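Local coordinates for endoglucanase A (Clostridium acetobutylicum, PDB 3IK2), which probably cleaves internal beta-1,4-glucosidic linkages of cellulose, as an endoglucanase of glycoside hydrolase family 44, at residues E48-N53 with Y65-Y70; W58-D63 with H188-P193; S82-F87 with D153-Y158; G106-A111 with D121-S126. One frame throughout, in Å; residues are numbered along the deposited sequence.

After barrel strand 34-37 the chain makes a long excursion before helix 82-93. Contact 1 closes a short loop within it, packing the approach to strand 52-53 against helix 65-69. Contact 2 starts inside that loop, at 58-63, and reaches 188-193, beyond barrel strand 174-177, so contacts 1 and 2 cross. Contact 3 lies wholly within the loop closed by contact 2 and joins helices 82-93 and 152-163 on the outside of the barrel. Contact 4, nested within both contacts 2 and 3, folds the loop 121-126 onto strand 108-110. It meets contact 2 directly, since Leu190 O lies 2.7 Å from Ala123 N, a probable hydrogen bond.

Contact 1: residues E48-N53 with Y65-Y70; sequences ENNDSN and YWLTLY. With CA (calcium ion), chain C.
The indole of Trp66 has Ser52 approaching it obliquely, with Ser52 OG 4.1 Å from Trp66 CB, while Tyr70 CE1 sits 3.6 Å above one of its faces, toward the rim. The Tyr70 ring in turn has Leu69 CG over one face and the carbonyl oxygen of Trp66 at its edge, in plane. The Asn50 and Leu67 side chains cross at about a right angle, Leu67 CD2 coming 3.5 Å from Asn50 CB, with the amide carbon a little farther off. The first torsion of Asn50 (chi1 -57°) sets CG beside the backbone N, and the amide is gripped from beyond the contact, OD1 by Tyr45 OH and Val83 N and ND2 by the carbonyls of Tyr77 and Glu79.

These segments belong to the excursion between barrel strand 34-37 and helix 82-93 of the TIM-like barrel. Strand 52-53 pairs with 61-63, and helix 65-69 follows directly. A water spans the gap: it donates to Asn50 O and accepts from Ser52 OG at 2.7 Å and from Trp66 N, in the first turn of that helix, at 3.2 Å. Ser52 OG is also hydrogen-bonded to Arg41 NH1. Upstream, Asn49 OD1 accepts from Asp51 N (3.1 Å, 156°), an Asx turn. Glu48 points the other way, its extended chain bringing both carboxylate oxygens to a calcium ion, which Asp144, Asp147, Ser149 and two waters also bind.

Contact 2: residues W58-D63 with H188-P193; sequences WKNESD and HPLIHP
Asn60 and Leu190 carry this contact, their side chains crossing obliquely. The closest approach is between Asn60 CG and Leu190 CD2, at 3.7 Å, and Asn60 CB and ND2 lie almost as near the same methyl. Leu190 CD2 thus touches CB, CG and ND2 of the asparagine, while CD1 approaches ND2 alone.

The backbone of Asn60 is left-handed, as is that of Lys59, in a turn closed by Glu61 N donating to Trp58 O. From there a chi1 of -76° places CG opposite the carbonyl carbon and sends the amide across to the other segment. Leu190 adopts a less regular shape: its chi1 of -100° lies some 40° from the nearest staggered value and may carry some strain; the side chain also touches Leu117 and Trp128. Pro189 adds a light touch, its CG 4.3 Å from Asn60 OD1.

The polar end of the asparagine is used through solvent. A water donates to Asn60 OD1 at 2.7 Å and accepts from Leu190 N at 3.0 Å, so the main chain of one segment is tied to the side chain of the other. Leu190 lies in a short run of helical backbone angles just after helix 184-187, where His188 O accepts from both Ile191 N and His192 N.

The contact joins two excursions of the TIM-like barrel, one following strand 34-37 and the other strand 174-177. Loops that follow the strands in this way gather at the C-terminal end of the barrel, the end that carries the active site in TIM-barrel glycosidases.

Contact 3: residues S82-F87 with D153-Y158; sequences SVYTAF and DEFVNY. With ACT (acetate ion), chain I.
Phe155 drives its ring edge into the face of Tyr84 in a T-shaped pair, with centroids 5.1 Å apart and planes at 62°. The touching is done by Phe155 CZ, which lies over the rim of the tyrosine ring at 3.6 Å from both Tyr84 CD1 and CE1. The two side chains cross at about a right angle. Phe155 stretches straight across the gap because its CG stands opposite the backbone N (chi1 -177°), whereas Tyr84 holds its CG beside its own N, a setting in which the ring face is turned to Phe155. Partners beyond the contact hold both rings: Tyr84 stacks with Tyr45 and its hydroxyl bonds to Thr102 O, while Phe155 stacks with Trp47.

One residue further along helix 82-93, and three along the other helix, a second pair repeats the crossing in a looser form. Thr85 CG2 meets the edge of the Tyr158 ring, in its plane, 3.9 Å from Tyr158 CE2. Beside this apolar touch the hydroxyls are joined through a water, which accepts from Thr85 OG1 at 2.7 Å and from Tyr158 OH at 2.9 Å. Asn157 takes no part in the pairing; its ND2 donates almost straight (172°) to an acetate ion probably left from crystallisation.

Helices 82-93 and 152-163 are the ones that follow barrel strands 34-37 and 99-103. Tyr84 and Phe155 also reach strand 99-103, through Val101 and Leu103, so the aromatic pair packs between the two helices and against a barrel strand, as in the helix-over-strand layering of a TIM barrel.

Contact 4: residues G106-A111 with D121-S126; sequences GGYVAA and DVAPSS
Ser125 OG donates to Asp121 O at 3.0 Å, from above the carbonyl plane, and bridges residues 121 and 125, between which Ala123 and Pro124 face Tyr108. The central touch is a CH-pi contact: Ala123 CB stands over one face of the phenol ring, 3.5 Å from its centroid and 16° off the ring normal, with Tyr108 CG the nearest carbon at 3.4 Å. The peptide before Pro124 is cis, and the pyrrolidine that follows meets the far end of the tyrosine, with Pro124 CD 3.7 Å from Tyr108 OH and Pro124 CB 3.9 Å from Tyr108 CE1. Tyr108 reaches them with CG set opposite its own carbonyl carbon (chi1 -62°).

The touching parts, 108-111 and 123-126, run in similar directions, 22° apart, and meet again where Ala111 CB lies 3.6 Å from Ser126 O. Strand 108-110 is an outer strand of a mixed sheet, paired with 128-132, and the loop leading into that partner folds back over it; Tyr108 and Ala123 also touch Trp128.

Touches between the segments are carbon-to-carbon or carbon-to-oxygen, so adhesion rests on dispersion and shape; polar bonds hold the loop separately, Ser125 within it and Ala123 with Leu190 from outside.

Contact 1: residues E48-N53 with Y65-Y70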
# COMPACT_ATOMS: atom_id res chain seq x y z
N GLU A 48 -15.57 -18.32 -9.65
CA GLU A 48 -16.74 -19.20 -9.81
C GLU A 48 -17.06 -20.05 -8.59
O GLU A 48 -18.22 -20.26 -8.27
CB GLU A 48 -16.56 -20.07 -11.05
CG GLU A 48 -16.34 -19.26 -12.35
CD GLU A 48 -16.26 -20.15 -13.56
OE1 GLU A 48 -16.12 -21.39 -13.35
OE2 GLU A 48 -16.39 -19.62 -14.70
N ASN A 49 -16.04 -20.52 -7.88
CA ASN A 49 -16.29 -21.41 -6.74
C ASN A 49 -15.57 -21.02 -5.44
O ASN A 49 -15.75 -21.68 -4.43
CB ASN A 49 -15.98 -22.87 -7.11
CG ASN A 49 -14.54 -23.09 -7.51
OD1 ASN A 49 -13.69 -22.25 -7.30
ND2 ASN A 49 -14.26 -24.24 -8.09
N ASN A 50 -14.74 -19.98 -5.52
CA ASN A 50 -13.99 -19.43 -4.38
C ASN A 50 -12.78 -20.25 -3.89
O ASN A 50 -12.17 -19.90 -2.86
CB ASN A 50 -14.92 -19.02 -3.23
CG ASN A 50 -15.96 -18.03 -3.66
OD1 ASN A 50 -15.69 -16.85 -3.84
ND2 ASN A 50 -17.18 -18.52 -3.87
N ASP A 51 -12.48 -21.33 -4.61
CA ASP A 51 -11.26 -22.09 -4.40
C ASP A 51 -10.02 -21.27 -4.70
O ASP A 51 -10.03 -20.36 -5.55
CB ASP A 51 -11.24 -23.38 -5.24
CG ASP A 51 -12.38 -24.32 -4.88
OD1 ASP A 51 -13.00 -24.11 -3.82
OD2 ASP A 51 -12.65 -25.27 -5.64
N SER A 52 -8.94 -21.58 -4.00
CA SER A 52 -7.67 -20.91 -4.27
C SER A 52 -6.53 -21.85 -3.88
O SER A 52 -6.75 -22.91 -3.26
CB SER A 52 -7.61 -19.54 -3.57
OG SER A 52 -7.66 -19.63 -2.13
N ASN A 53 -5.31 -21.47 -4.25
CA ASN A 53 -4.14 -22.26 -3.96
C ASN A 53 -3.06 -21.40 -3.29
O ASN A 53 -2.74 -20.29 -3.75
CB ASN A 53 -3.66 -22.95 -5.25
CG ASN A 53 -2.60 -24.03 -4.99
OD1 ASN A 53 -1.44 -23.73 -4.74
ND2 ASN A 53 -3.00 -25.30 -5.10
N TYR A 65 -9.44 -21.55 1.85
CA TYR A 65 -8.80 -20.55 2.71
C TYR A 65 -9.43 -19.16 2.60
O TYR A 65 -9.72 -18.49 3.61
CB TYR A 65 -7.29 -20.49 2.43
CG TYR A 65 -6.56 -19.40 3.20
CD1 TYR A 65 -6.24 -19.57 4.55
CD2 TYR A 65 -6.18 -18.19 2.58
CE1 TYR A 65 -5.58 -18.56 5.28
CE2 TYR A 65 -5.54 -17.18 3.28
CZ TYR A 65 -5.24 -17.36 4.63
OH TYR A 65 -4.59 -16.37 5.33
N TRP A 66 -9.66 -18.70 1.37
CA TRP A 66 -10.24 -17.37 1.21
C TRP A 66 -11.72 -17.28 1.68
O TRP A 66 -12.13 -16.25 2.22
CB TRP A 66 -9.97 -16.79 -0.20
CG TRP A 66 -8.80 -15.80 -0.18
CD1 TRP A 66 -7.89 -15.64 0.83
CD2 TRP A 66 -8.42 -14.87 -1.22
NE1 TRP A 66 -6.98 -14.66 0.50
CE2 TRP A 66 -7.27 -14.17 -0.75
CE3 TRP A 66 -8.92 -14.56 -2.50
CZ2 TRP A 66 -6.61 -13.17 -1.52
CZ3 TRP A 66 -8.26 -13.56 -3.26
CH2 TRP A 66 -7.11 -12.89 -2.77
N LEU A 67 -12.49 -18.36 1.51
CA LEU A 67 -13.84 -18.45 2.11
C LEU A 67 -13.84 -18.24 3.63
O LEU A 67 -14.67 -17.51 4.14
CB LEU A 67 -14.53 -19.78 1.75
CG LEU A 67 -14.97 -19.92 0.28
CD1 LEU A 67 -15.28 -21.37 -0.05
CD2 LEU A 67 -16.21 -19.08 0.01
N THR A 68 -12.89 -18.86 4.34
CA THR A 68 -12.82 -18.70 5.80
C THR A 68 -12.25 -17.35 6.24
O THR A 68 -12.83 -16.71 7.11
CB THR A 68 -12.09 -19.92 6.51
OG1 THR A 68 -10.69 -19.95 6.18
CG2 THR A 68 -12.74 -21.24 6.09
N LEU A 69 -11.15 -16.91 5.62
CA LEU A 69 -10.52 -15.63 5.89
C LEU A 69 -11.48 -14.45 5.76
O LEU A 69 -11.43 -13.49 6.55
CB LEU A 69 -9.27 -15.43 5.00
CG LEU A 69 -8.40 -14.20 5.30
CD1 LEU A 69 -7.79 -14.28 6.71
CD2 LEU A 69 -7.31 -13.93 4.23
N TYR A 70 -12.35 -14.49 4.77
CA TYR A 70 -13.28 -13.38 4.51
C TYR A 70 -14.67 -13.62 5.11
O TYR A 70 -15.59 -12.84 4.88
CB TYR A 70 -13.28 -13.01 3.02
CG TYR A 70 -11.95 -12.39 2.63
CD1 TYR A 70 -10.94 -13.14 2.04
CD2 TYR A 70 -11.68 -11.05 2.93
CE1 TYR A 70 -9.68 -12.55 1.74
CE2 TYR A 70 -10.42 -10.46 2.64
CZ TYR A 70 -9.43 -11.22 2.05
OH TYR A 70 -8.22 -10.63 1.76
CA CA C . -16.17 -21.87 -15.86
O HOH W 1 -10.15 -20.30 -1.36
O HOH W 2 -15.03 -23.72 -14.81
O HOH W 3 -17.05 -20.68 -17.65

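Contact 2: residues W58-D63 with H188-P193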
# COMPACT_ATOMS: atom_id res chain seq x y z
N TRP A 58 2.29 -22.37 1.28
CA TRP A 58 1.66 -23.43 2.05
C TRP A 58 1.35 -24.65 1.20
O TRP A 58 0.19 -24.93 0.89
CB TRP A 58 0.39 -22.92 2.75
CG TRP A 58 0.03 -23.71 3.97
CD1 TRP A 58 -0.99 -24.59 4.10
CD2 TRP A 58 0.70 -23.69 5.24
NE1 TRP A 58 -1.02 -25.10 5.38
CE2 TRP A 58 0.00 -24.55 6.10
CE3 TRP A 58 1.81 -22.98 5.74
CZ2 TRP A 58 0.38 -24.77 7.44
CZ3 TRP A 58 2.18 -23.19 7.07
CH2 TRP A 58 1.47 -24.07 7.90
N LYS A 59 2.42 -25.35 0.81
CA LYS A 59 2.37 -26.73 0.30
C LYS A 59 1.55 -26.92 -0.96
O LYS A 59 1.05 -28.02 -1.22
CB LYS A 59 1.86 -27.70 1.37
CG LYS A 59 2.82 -27.88 2.51
CD LYS A 59 2.27 -27.34 3.79
CE LYS A 59 3.22 -27.67 4.96
NZ LYS A 59 3.10 -26.56 5.93
N ASN A 60 1.47 -25.85 -1.76
CA ASN A 60 0.70 -25.84 -3.00
C ASN A 60 -0.69 -26.34 -2.70
O ASN A 60 -1.24 -27.12 -3.45
CB ASN A 60 1.37 -26.75 -4.01
CG ASN A 60 2.59 -26.14 -4.63
OD1 ASN A 60 2.62 -24.95 -4.89
ND2 ASN A 60 3.61 -26.96 -4.90
N GLU A 61 -1.25 -25.90 -1.56
CA GLU A 61 -2.55 -26.41 -1.11
C GLU A 61 -3.75 -25.69 -1.74
O GLU A 61 -3.86 -24.44 -1.70
CB GLU A 61 -2.64 -26.33 0.41
CG GLU A 61 -3.91 -26.92 0.99
CD GLU A 61 -3.94 -26.82 2.49
OE1 GLU A 61 -3.30 -27.67 3.12
OE2 GLU A 61 -4.57 -25.87 3.02
N SER A 62 -4.64 -26.50 -2.32
CA SER A 62 -5.90 -26.03 -2.87
C SER A 62 -6.99 -26.25 -1.83
O SER A 62 -7.19 -27.37 -1.34
CB SER A 62 -6.24 -26.77 -4.15
OG SER A 62 -5.53 -26.23 -5.24
N ASP A 63 -7.70 -25.17 -1.50
CA ASP A 63 -8.54 -25.20 -0.33
C ASP A 63 -9.54 -24.03 -0.27
O ASP A 63 -9.63 -23.20 -1.20
CB ASP A 63 -7.66 -25.24 0.94
CG ASP A 63 -6.77 -24.02 1.07
OD1 ASP A 63 -7.13 -22.98 0.46
OD2 ASP A 63 -5.73 -24.08 1.76
N HIS A 188 4.12 -19.63 -7.40
CA HIS A 188 3.12 -20.49 -8.08
C HIS A 188 3.69 -21.39 -9.20
O HIS A 188 3.20 -21.32 -10.35
CB HIS A 188 1.96 -19.63 -8.64
CG HIS A 188 1.18 -18.91 -7.58
ND1 HIS A 188 0.37 -19.57 -6.68
CD2 HIS A 188 1.13 -17.60 -7.25
CE1 HIS A 188 -0.18 -18.69 -5.87
NE2 HIS A 188 0.26 -17.49 -6.20
N PRO A 189 4.67 -22.27 -8.86
CA PRO A 189 5.29 -23.14 -9.87
C PRO A 189 4.27 -24.04 -10.57
O PRO A 189 4.44 -24.39 -11.74
CB PRO A 189 6.28 -24.00 -9.06
CG PRO A 189 5.82 -23.90 -7.64
CD PRO A 189 5.23 -22.52 -7.51
N LEU A 190 3.20 -24.39 -9.86
CA LEU A 190 2.19 -25.27 -10.46
C LEU A 190 1.27 -24.56 -11.46
O LEU A 190 0.66 -25.21 -12.34
CB LEU A 190 1.39 -25.95 -9.34
CG LEU A 190 1.75 -27.38 -8.94
CD1 LEU A 190 3.24 -27.72 -8.96
CD2 LEU A 190 1.04 -27.77 -7.62
N ILE A 191 1.16 -23.25 -11.32
CA ILE A 191 0.39 -22.42 -12.26
C ILE A 191 1.30 -21.97 -13.41
O ILE A 191 0.90 -22.00 -14.57
CB ILE A 191 -0.20 -21.15 -11.52
CG1 ILE A 191 -1.14 -21.55 -10.38
CG2 ILE A 191 -0.88 -20.12 -12.48
CD1 ILE A 191 -1.86 -20.36 -9.75
N HIS A 192 2.50 -21.53 -13.07
CA HIS A 192 3.36 -20.81 -14.00
C HIS A 192 4.85 -21.22 -13.81
O HIS A 192 5.65 -20.39 -13.34
CB HIS A 192 3.18 -19.29 -13.81
CG HIS A 192 3.79 -18.46 -14.89
ND1 HIS A 192 5.15 -18.32 -15.05
CD2 HIS A 192 3.21 -17.70 -15.86
CE1 HIS A 192 5.39 -17.50 -16.07
NE2 HIS A 192 4.23 -17.12 -16.59
N PRO A 193 5.21 -22.48 -14.17
CA PRO A 193 6.56 -23.04 -13.99
C PRO A 193 7.71 -22.16 -14.53
O PRO A 193 8.79 -22.12 -13.93
CB PRO A 193 6.51 -24.39 -14.78
CG PRO A 193 5.30 -24.37 -15.57
CD PRO A 193 4.32 -23.49 -14.79
O HOH W 4 2.01 -23.64 -7.17

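Contact 3: residues S82-F87 with D153-Y158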
# COMPACT_ATOMS: atom_id res chain seq x y z
N SER A 82 -18.28 -14.69 -3.88
CA SER A 82 -18.73 -14.48 -2.49
C SER A 82 -17.61 -13.96 -1.56
O SER A 82 -17.88 -13.22 -0.62
CB SER A 82 -19.40 -15.74 -1.92
OG SER A 82 -18.45 -16.75 -1.61
N VAL A 83 -16.36 -14.35 -1.84
CA VAL A 83 -15.22 -13.85 -1.10
C VAL A 83 -15.09 -12.32 -1.30
O VAL A 83 -14.95 -11.56 -0.34
CB VAL A 83 -13.91 -14.61 -1.51
CG1 VAL A 83 -12.64 -13.89 -1.02
CG2 VAL A 83 -13.93 -16.10 -1.04
N TYR A 84 -15.14 -11.89 -2.56
CA TYR A 84 -15.04 -10.46 -2.95
C TYR A 84 -16.27 -9.64 -2.55
O TYR A 84 -16.14 -8.47 -2.17
CB TYR A 84 -14.76 -10.33 -4.46
CG TYR A 84 -13.32 -10.65 -4.86
CD1 TYR A 84 -12.62 -9.82 -5.72
CD2 TYR A 84 -12.67 -11.79 -4.38
CE1 TYR A 84 -11.33 -10.10 -6.11
CE2 TYR A 84 -11.37 -12.08 -4.74
CZ TYR A 84 -10.71 -11.23 -5.62
OH TYR A 84 -9.42 -11.52 -6.01
N THR A 85 -17.45 -10.23 -2.64
CA THR A 85 -18.63 -9.50 -2.16
C THR A 85 -18.67 -9.40 -0.62
O THR A 85 -19.02 -8.35 -0.08
CB THR A 85 -19.95 -9.94 -2.87
OG1 THR A 85 -20.29 -11.29 -2.53
CG2 THR A 85 -19.80 -9.85 -4.41
N ALA A 86 -18.23 -10.42 0.10
CA ALA A 86 -18.10 -10.27 1.56
C ALA A 86 -17.11 -9.13 1.86
O ALA A 86 -17.39 -8.24 2.66
CB ALA A 86 -17.65 -11.57 2.23
N PHE A 87 -15.95 -9.18 1.20
CA PHE A 87 -14.93 -8.13 1.30
C PHE A 87 -15.46 -6.71 1.01
O PHE A 87 -15.37 -5.83 1.87
CB PHE A 87 -13.71 -8.45 0.43
CG PHE A 87 -12.66 -7.37 0.45
CD1 PHE A 87 -11.77 -7.29 1.50
CD2 PHE A 87 -12.57 -6.45 -0.60
CE1 PHE A 87 -10.81 -6.27 1.53
CE2 PHE A 87 -11.61 -5.42 -0.57
CZ PHE A 87 -10.74 -5.35 0.50
N ASP A 153 -13.62 -10.93 -17.67
CA ASP A 153 -14.66 -9.93 -17.97
C ASP A 153 -15.98 -10.27 -17.28
O ASP A 153 -16.68 -9.39 -16.79
CB ASP A 153 -14.88 -9.73 -19.48
CG ASP A 153 -15.22 -11.01 -20.22
OD1 ASP A 153 -15.18 -12.15 -19.70
OD2 ASP A 153 -15.49 -10.87 -21.41
N GLU A 154 -16.30 -11.56 -17.26
CA GLU A 154 -17.51 -12.04 -16.64
C GLU A 154 -17.50 -11.76 -15.12
O GLU A 154 -18.53 -11.42 -14.54
CB GLU A 154 -17.67 -13.53 -16.95
CG GLU A 154 -18.98 -14.10 -16.51
CD GLU A 154 -19.27 -15.44 -17.12
OE1 GLU A 154 -18.50 -16.39 -16.87
OE2 GLU A 154 -20.27 -15.54 -17.88
N PHE A 155 -16.31 -11.88 -14.53
CA PHE A 155 -16.05 -11.62 -13.11
C PHE A 155 -16.28 -10.15 -12.74
O PHE A 155 -16.99 -9.85 -11.76
CB PHE A 155 -14.59 -12.07 -12.82
CG PHE A 155 -14.15 -11.96 -11.35
CD1 PHE A 155 -15.06 -11.70 -10.31
CD2 PHE A 155 -12.81 -12.15 -11.03
CE1 PHE A 155 -14.60 -11.60 -8.95
CE2 PHE A 155 -12.35 -12.06 -9.69
CZ PHE A 155 -13.27 -11.77 -8.66
N VAL A 156 -15.68 -9.23 -13.51
CA VAL A 156 -15.78 -7.81 -13.20
C VAL A 156 -17.25 -7.43 -13.39
O VAL A 156 -17.83 -6.74 -12.54
CB VAL A 156 -14.87 -6.95 -14.14
CG1 VAL A 156 -14.96 -5.48 -13.79
CG2 VAL A 156 -13.41 -7.39 -14.04
N ASN A 157 -17.83 -7.92 -14.48
CA ASN A 157 -19.23 -7.68 -14.80
C ASN A 157 -20.17 -8.06 -13.63
O ASN A 157 -21.10 -7.35 -13.34
CB ASN A 157 -19.64 -8.41 -16.09
CG ASN A 157 -21.08 -8.09 -16.51
OD1 ASN A 157 -21.35 -7.01 -17.06
ND2 ASN A 157 -22.00 -9.02 -16.25
N TYR A 158 -19.90 -9.19 -12.98
CA TYR A 158 -20.66 -9.64 -11.81
C TYR A 158 -20.56 -8.61 -10.69
O TYR A 158 -21.54 -8.31 -10.02
CB TYR A 158 -20.16 -11.02 -11.32
CG TYR A 158 -20.88 -11.51 -10.08
CD1 TYR A 158 -22.01 -12.32 -10.18
CD2 TYR A 158 -20.44 -11.15 -8.81
CE1 TYR A 158 -22.68 -12.75 -9.06
CE2 TYR A 158 -21.12 -11.55 -7.68
CZ TYR A 158 -22.24 -12.36 -7.81
OH TYR A 158 -22.89 -12.78 -6.69
C ACT I . -25.51 -9.29 -16.93
O ACT I . -24.82 -8.25 -16.94
OXT ACT I . -25.02 -10.32 -17.46
CH3 ACT I . -26.87 -9.29 -16.29
O HOH W 5 -21.21 -13.09 -4.29

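Contact 4: residues G106-A111 with D121-S126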
# COMPACT_ATOMS: atom_id res chain seq x y z
N GLY A 106 -2.09 -14.97 -13.87
CA GLY A 106 -1.06 -16.03 -13.79
C GLY A 106 -1.21 -17.09 -14.88
O GLY A 106 -0.22 -17.49 -15.51
N GLY A 107 -2.46 -17.52 -15.08
CA GLY A 107 -2.86 -18.34 -16.21
C GLY A 107 -3.92 -19.38 -15.86
O GLY A 107 -4.66 -19.81 -16.72
N TYR A 108 -3.96 -19.80 -14.59
CA TYR A 108 -4.84 -20.90 -14.14
C TYR A 108 -5.30 -20.60 -12.70
O TYR A 108 -4.63 -19.86 -12.00
CB TYR A 108 -4.14 -22.30 -14.18
CG TYR A 108 -3.70 -22.77 -15.56
CD1 TYR A 108 -4.51 -23.60 -16.34
CD2 TYR A 108 -2.46 -22.38 -16.07
CE1 TYR A 108 -4.11 -24.01 -17.62
CE2 TYR A 108 -2.05 -22.77 -17.33
CZ TYR A 108 -2.85 -23.57 -18.10
OH TYR A 108 -2.39 -23.94 -19.33
N VAL A 109 -6.44 -21.16 -12.30
CA VAL A 109 -7.01 -20.94 -10.96
C VAL A 109 -7.49 -22.29 -10.44
O VAL A 109 -7.77 -23.17 -11.25
CB VAL A 109 -8.19 -19.92 -10.95
CG1 VAL A 109 -7.71 -18.56 -11.38
CG2 VAL A 109 -9.39 -20.42 -11.82
N ALA A 110 -7.57 -22.45 -9.12
CA ALA A 110 -7.87 -23.76 -8.51
C ALA A 110 -9.21 -24.25 -8.96
O ALA A 110 -10.21 -23.50 -8.95
CB ALA A 110 -7.83 -23.69 -7.01
N ALA A 111 -9.24 -25.51 -9.41
CA ALA A 111 -10.49 -26.17 -9.75
C ALA A 111 -11.15 -26.81 -8.51
O ALA A 111 -12.34 -27.04 -8.49
CB ALA A 111 -10.26 -27.19 -10.85
N ASP A 121 0.89 -32.22 -10.59
CA ASP A 121 -0.37 -31.53 -10.83
C ASP A 121 -0.21 -30.20 -11.56
O ASP A 121 -1.19 -29.44 -11.75
CB ASP A 121 -1.14 -31.33 -9.52
CG ASP A 121 -1.62 -32.64 -8.92
OD1 ASP A 121 -1.95 -33.54 -9.71
OD2 ASP A 121 -1.66 -32.75 -7.67
N VAL A 122 1.01 -29.91 -11.99
CA VAL A 122 1.29 -28.71 -12.74
C VAL A 122 0.22 -28.48 -13.83
O VAL A 122 -0.22 -29.42 -14.52
CB VAL A 122 2.76 -28.71 -13.28
CG1 VAL A 122 3.06 -29.97 -14.10
CG2 VAL A 122 3.06 -27.45 -14.07
N ALA A 123 -0.20 -27.23 -13.96
CA ALA A 123 -1.20 -26.85 -14.96
C ALA A 123 -0.62 -26.94 -16.38
O ALA A 123 0.55 -26.65 -16.59
CB ALA A 123 -1.72 -25.45 -14.68
N PRO A 124 -1.44 -27.33 -17.38
CA PRO A 124 -2.86 -27.74 -17.31
C PRO A 124 -3.08 -29.16 -16.75
O PRO A 124 -2.32 -30.08 -17.05
CB PRO A 124 -3.29 -27.69 -18.77
CG PRO A 124 -2.01 -27.99 -19.56
CD PRO A 124 -0.93 -27.33 -18.77
N SER A 125 -4.12 -29.31 -15.94
CA SER A 125 -4.52 -30.59 -15.34
C SER A 125 -5.91 -30.44 -14.74
O SER A 125 -6.44 -29.33 -14.71
CB SER A 125 -3.51 -31.06 -14.28
OG SER A 125 -3.68 -30.37 -13.05
N SER A 126 -6.50 -31.54 -14.27
CA SER A 126 -7.86 -31.53 -13.70
C SER A 126 -7.96 -30.67 -12.44
O SER A 126 -9.07 -30.39 -11.94
CB SER A 126 -8.29 -32.96 -13.39
OG SER A 126 -7.49 -33.50 -12.35